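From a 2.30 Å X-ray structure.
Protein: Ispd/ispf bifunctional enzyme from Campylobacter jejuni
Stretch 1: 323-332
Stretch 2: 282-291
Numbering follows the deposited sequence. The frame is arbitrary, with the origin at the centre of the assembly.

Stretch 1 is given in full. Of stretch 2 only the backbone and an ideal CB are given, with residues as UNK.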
# COMPACT_ATOMS: atom_id res chain seq x y z
N SER A 323 28.51 31.72 5.32
CA SER A 323 29.01 30.69 6.22
C SER A 323 28.75 31.04 7.70
O SER A 323 28.40 30.16 8.50
CB SER A 323 30.50 30.41 5.95
OG SER A 323 31.10 29.72 7.04
N ASN A 324 28.90 32.31 8.05
CA ASN A 324 28.58 32.76 9.41
C ASN A 324 27.07 32.67 9.76
O ASN A 324 26.71 32.28 10.87
CB ASN A 324 29.11 34.17 9.65
CG ASN A 324 29.33 34.48 11.14
OD1 ASN A 324 29.80 33.63 11.91
ND2 ASN A 324 29.00 35.69 11.54
N ILE A 325 26.21 33.03 8.80
CA ILE A 325 24.76 32.81 8.95
C ILE A 325 24.44 31.34 9.14
O ILE A 325 23.62 30.99 9.98
CB ILE A 325 23.95 33.37 7.73
CG1 ILE A 325 24.00 34.89 7.66
CG2 ILE A 325 22.47 32.89 7.79
CD1 ILE A 325 23.63 35.47 6.25
N ALA A 326 25.08 30.47 8.35
CA ALA A 326 24.87 29.02 8.47
C ALA A 326 25.23 28.51 9.86
O ALA A 326 24.50 27.70 10.43
CB ALA A 326 25.66 28.25 7.38
N HIS A 327 26.38 28.96 10.38
CA HIS A 327 26.90 28.51 11.67
C HIS A 327 26.00 28.99 12.82
O HIS A 327 25.64 28.20 13.69
CB HIS A 327 28.35 28.98 11.86
CG HIS A 327 28.90 28.73 13.23
ND1 HIS A 327 28.95 29.70 14.21
CD2 HIS A 327 29.42 27.61 13.79
CE1 HIS A 327 29.48 29.19 15.31
NE2 HIS A 327 29.77 27.92 15.08
N THR A 328 25.65 30.27 12.79
CA THR A 328 24.71 30.87 13.74
C THR A 328 23.36 30.12 13.80
O THR A 328 22.81 29.90 14.88
CB THR A 328 24.44 32.34 13.33
OG1 THR A 328 25.63 33.12 13.51
CG2 THR A 328 23.38 33.03 14.23
N LEU A 329 22.83 29.74 12.63
CA LEU A 329 21.50 29.15 12.59
C LEU A 329 21.54 27.63 12.53
O LEU A 329 20.49 27.00 12.49
CB LEU A 329 20.68 29.73 11.42
CG LEU A 329 20.44 31.24 11.44
CD1 LEU A 329 19.76 31.70 10.15
CD2 LEU A 329 19.61 31.66 12.68
N ASP A 330 22.74 27.06 12.55
CA ASP A 330 22.93 25.62 12.46
C ASP A 330 22.23 25.05 11.20
O ASP A 330 21.47 24.08 11.26
CB ASP A 330 22.50 24.92 13.77
CG ASP A 330 22.85 23.42 13.79
OD1 ASP A 330 23.82 23.01 13.12
OD2 ASP A 330 22.19 22.59 14.45
N LEU A 331 22.51 25.70 10.08
CA LEU A 331 21.99 25.32 8.77
C LEU A 331 23.12 24.91 7.85
O LEU A 331 24.25 25.38 8.01
CB LEU A 331 21.28 26.51 8.12
CG LEU A 331 19.94 26.98 8.67
CD1 LEU A 331 19.40 28.09 7.76
CD2 LEU A 331 18.95 25.82 8.78
N ASP A 332 22.83 24.04 6.89
CA ASP A 332 23.81 23.74 5.87
C ASP A 332 24.04 24.99 5.01
O ASP A 332 23.09 25.71 4.65
CB ASP A 332 23.36 22.56 5.02
CG ASP A 332 23.65 21.22 5.69
OD1 ASP A 332 24.83 20.92 6.00
OD2 ASP A 332 22.75 20.40 5.95
N UNK A 282 24.16 41.22 17.25
CA UNK A 282 23.00 41.02 16.35
C UNK A 282 22.80 39.60 15.81
O UNK A 282 21.68 39.18 15.57
CB UNK A 282 23.14 41.97 15.15
N UNK A 283 23.90 38.88 15.63
CA UNK A 283 23.87 37.50 15.19
C UNK A 283 23.33 36.58 16.30
O UNK A 283 22.69 35.56 16.02
CB UNK A 283 25.27 37.06 14.76
N UNK A 284 23.58 36.96 17.56
CA UNK A 284 23.01 36.25 18.70
C UNK A 284 21.52 36.54 18.81
O UNK A 284 20.74 35.64 19.12
CB UNK A 284 23.73 36.64 19.99
N UNK A 285 21.14 37.79 18.52
CA UNK A 285 19.74 38.19 18.48
C UNK A 285 19.01 37.42 17.38
O UNK A 285 17.89 36.95 17.60
CB UNK A 285 19.62 39.70 18.26
N UNK A 286 19.65 37.30 16.22
CA UNK A 286 19.17 36.48 15.11
C UNK A 286 18.96 35.03 15.53
O UNK A 286 17.90 34.45 15.27
CB UNK A 286 20.15 36.55 13.94
N UNK A 287 19.97 34.44 16.17
CA UNK A 287 19.90 33.06 16.63
C UNK A 287 18.72 32.84 17.59
O UNK A 287 18.00 31.84 17.49
CB UNK A 287 21.21 32.67 17.31
N UNK A 288 18.52 33.78 18.50
CA UNK A 288 17.45 33.68 19.49
C UNK A 288 16.07 33.83 18.85
O UNK A 288 15.10 33.21 19.31
CB UNK A 288 17.64 34.74 20.58
N UNK A 289 15.97 34.67 17.82
CA UNK A 289 14.72 34.82 17.07
C UNK A 289 14.35 33.50 16.35
O UNK A 289 13.20 33.08 16.36
CB UNK A 289 14.85 35.96 16.06
N UNK A 290 15.34 32.86 15.72
CA UNK A 290 15.13 31.56 15.10
C UNK A 290 14.76 30.48 16.12
O UNK A 290 13.94 29.60 15.82
CB UNK A 290 16.39 31.14 14.34
N UNK A 291 15.34 30.54 17.32
CA UNK A 291 14.93 29.65 18.42
C UNK A 291 13.43 29.78 18.69
O UNK A 291 12.76 28.77 18.90
CB UNK A 291 15.72 29.97 19.69

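All ten positions of this stretch have helical backbone angles, and the helix crosses helix 323-329 at 48° with a closest axis approach of 9.7 Å. The face that matters is the one carrying 283, 286, 287 and 290.

Position 282 has nothing of the first stretch within 5.5 Å of its CB, so the contact sets no demand. It is Ser-282, whose OG is hydrogen-bonded elsewhere in the structure.

At 283 CA-to-CB points toward stretch 1. The ideal CB lies 4.1 Å from Thr-328 OG1 and 5.1 Å from Asn-324 ND2. The space ahead is bordered by Asn-324, Ile-325 and Thr-328. A long flexible apolar chain would suit, and a polar one could address Asn-324 or Thr-328. The residue is Met-283, with all three chi angles m. Its CE comes 3.9 Å from Ile-325 CA and 4.0 Å from Ile-325 CG1. CE is also 3.4 Å from Thr-328 OG1, which itself donates to Asn-324 O at 3.0 Å. The backbone is close too: Met-283 O is 3.2 Å from Thr-328 CG2.

Position 284 points away and 285 is out of reach, so many residues would fit either. They are Glu-284 and Leu-285.

Position 286 points toward Thr-328 and Leu-329, with the ideal CB 4.8 Å from Thr-328 CG2. Leucine, isoleucine, valine or methionine would suit these methyl groups. It is Leu-286, and its CG packs 3.9 Å from Leu-329 CD2.

Position 287 points sideways, but its ideal CB is only 3.8 Å from Thr-328 CG2. The CA of 287 is 5.8 Å from Leu-329 CA. Thr-328 O lies near the end of the neighbouring helix and receives no backbone hydrogen bond within stretch 1. A long donor, lysine or arginine, could reach it; a shorter residue could still pack on the methyl. The residue is Lys-287. Its NZ donates to Thr-328 O at 3.1 Å, the one hydrogen bond between the stretches.

Position 288 points away and 289 sideways, without contacts. Gln-288 NE2 donates to Glu-284 OE2 one turn back, at 3.1 Å. Ala-289 adds nothing here.

At 290 CA-to-CB points toward stretch 1, and the ideal CB is 3.7 Å from Leu-329 CD2. Leu-331 lies farther along. A large apolar or aromatic residue would suit. It is Tyr-290, whose CB packs 3.7 Å from Leu-329 CD2. Leu-329 O sits at the ring edge, and Tyr-290 OH is 4.3 Å from Leu-331 CD2.

Position 291 points sideways and is unconstrained by stretch 1. It is Asp-291.

Stretch 2 (282-291) SMELLKQAYD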
# COMPACT_ATOMS: atom_id res chain seq x y z
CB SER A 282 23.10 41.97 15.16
OG SER A 282 22.73 43.28 15.54
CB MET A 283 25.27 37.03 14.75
CG MET A 283 25.74 37.66 13.43
SD MET A 283 24.57 37.42 12.05
CE MET A 283 25.01 35.76 11.46
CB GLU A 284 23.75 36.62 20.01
CG GLU A 284 23.20 35.97 21.29
CD GLU A 284 23.27 34.44 21.31
OE1 GLU A 284 24.22 33.85 20.73
OE2 GLU A 284 22.37 33.82 21.91
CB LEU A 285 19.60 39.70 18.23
CG LEU A 285 20.15 40.68 19.27
CD1 LEU A 285 19.80 42.11 18.89
CD2 LEU A 285 19.64 40.37 20.68
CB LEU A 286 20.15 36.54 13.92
CG LEU A 286 19.94 35.53 12.78
CD1 LEU A 286 18.55 35.70 12.11
CD2 LEU A 286 21.06 35.62 11.73
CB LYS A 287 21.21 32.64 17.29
CG LYS A 287 21.19 31.24 17.89
CD LYS A 287 22.33 31.01 18.86
CE LYS A 287 23.64 30.63 18.14
NZ LYS A 287 23.69 29.19 17.73
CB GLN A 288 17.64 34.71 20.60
CG GLN A 288 18.72 34.33 21.61
CD GLN A 288 18.90 35.37 22.69
OE1 GLN A 288 17.92 35.85 23.27
NE2 GLN A 288 20.14 35.73 22.97
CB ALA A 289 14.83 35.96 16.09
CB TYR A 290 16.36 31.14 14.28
CG TYR A 290 16.14 29.89 13.45
CD1 TYR A 290 14.94 29.70 12.74
CD2 TYR A 290 17.11 28.89 13.38
CE1 TYR A 290 14.72 28.55 12.00
CE2 TYR A 290 16.90 27.73 12.62
CZ TYR A 290 15.70 27.58 11.94
OH TYR A 290 15.48 26.44 11.19
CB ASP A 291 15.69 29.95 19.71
CG ASP A 291 17.11 29.38 19.72
OD1 ASP A 291 17.42 28.49 18.89
OD2 ASP A 291 17.98 29.79 20.54
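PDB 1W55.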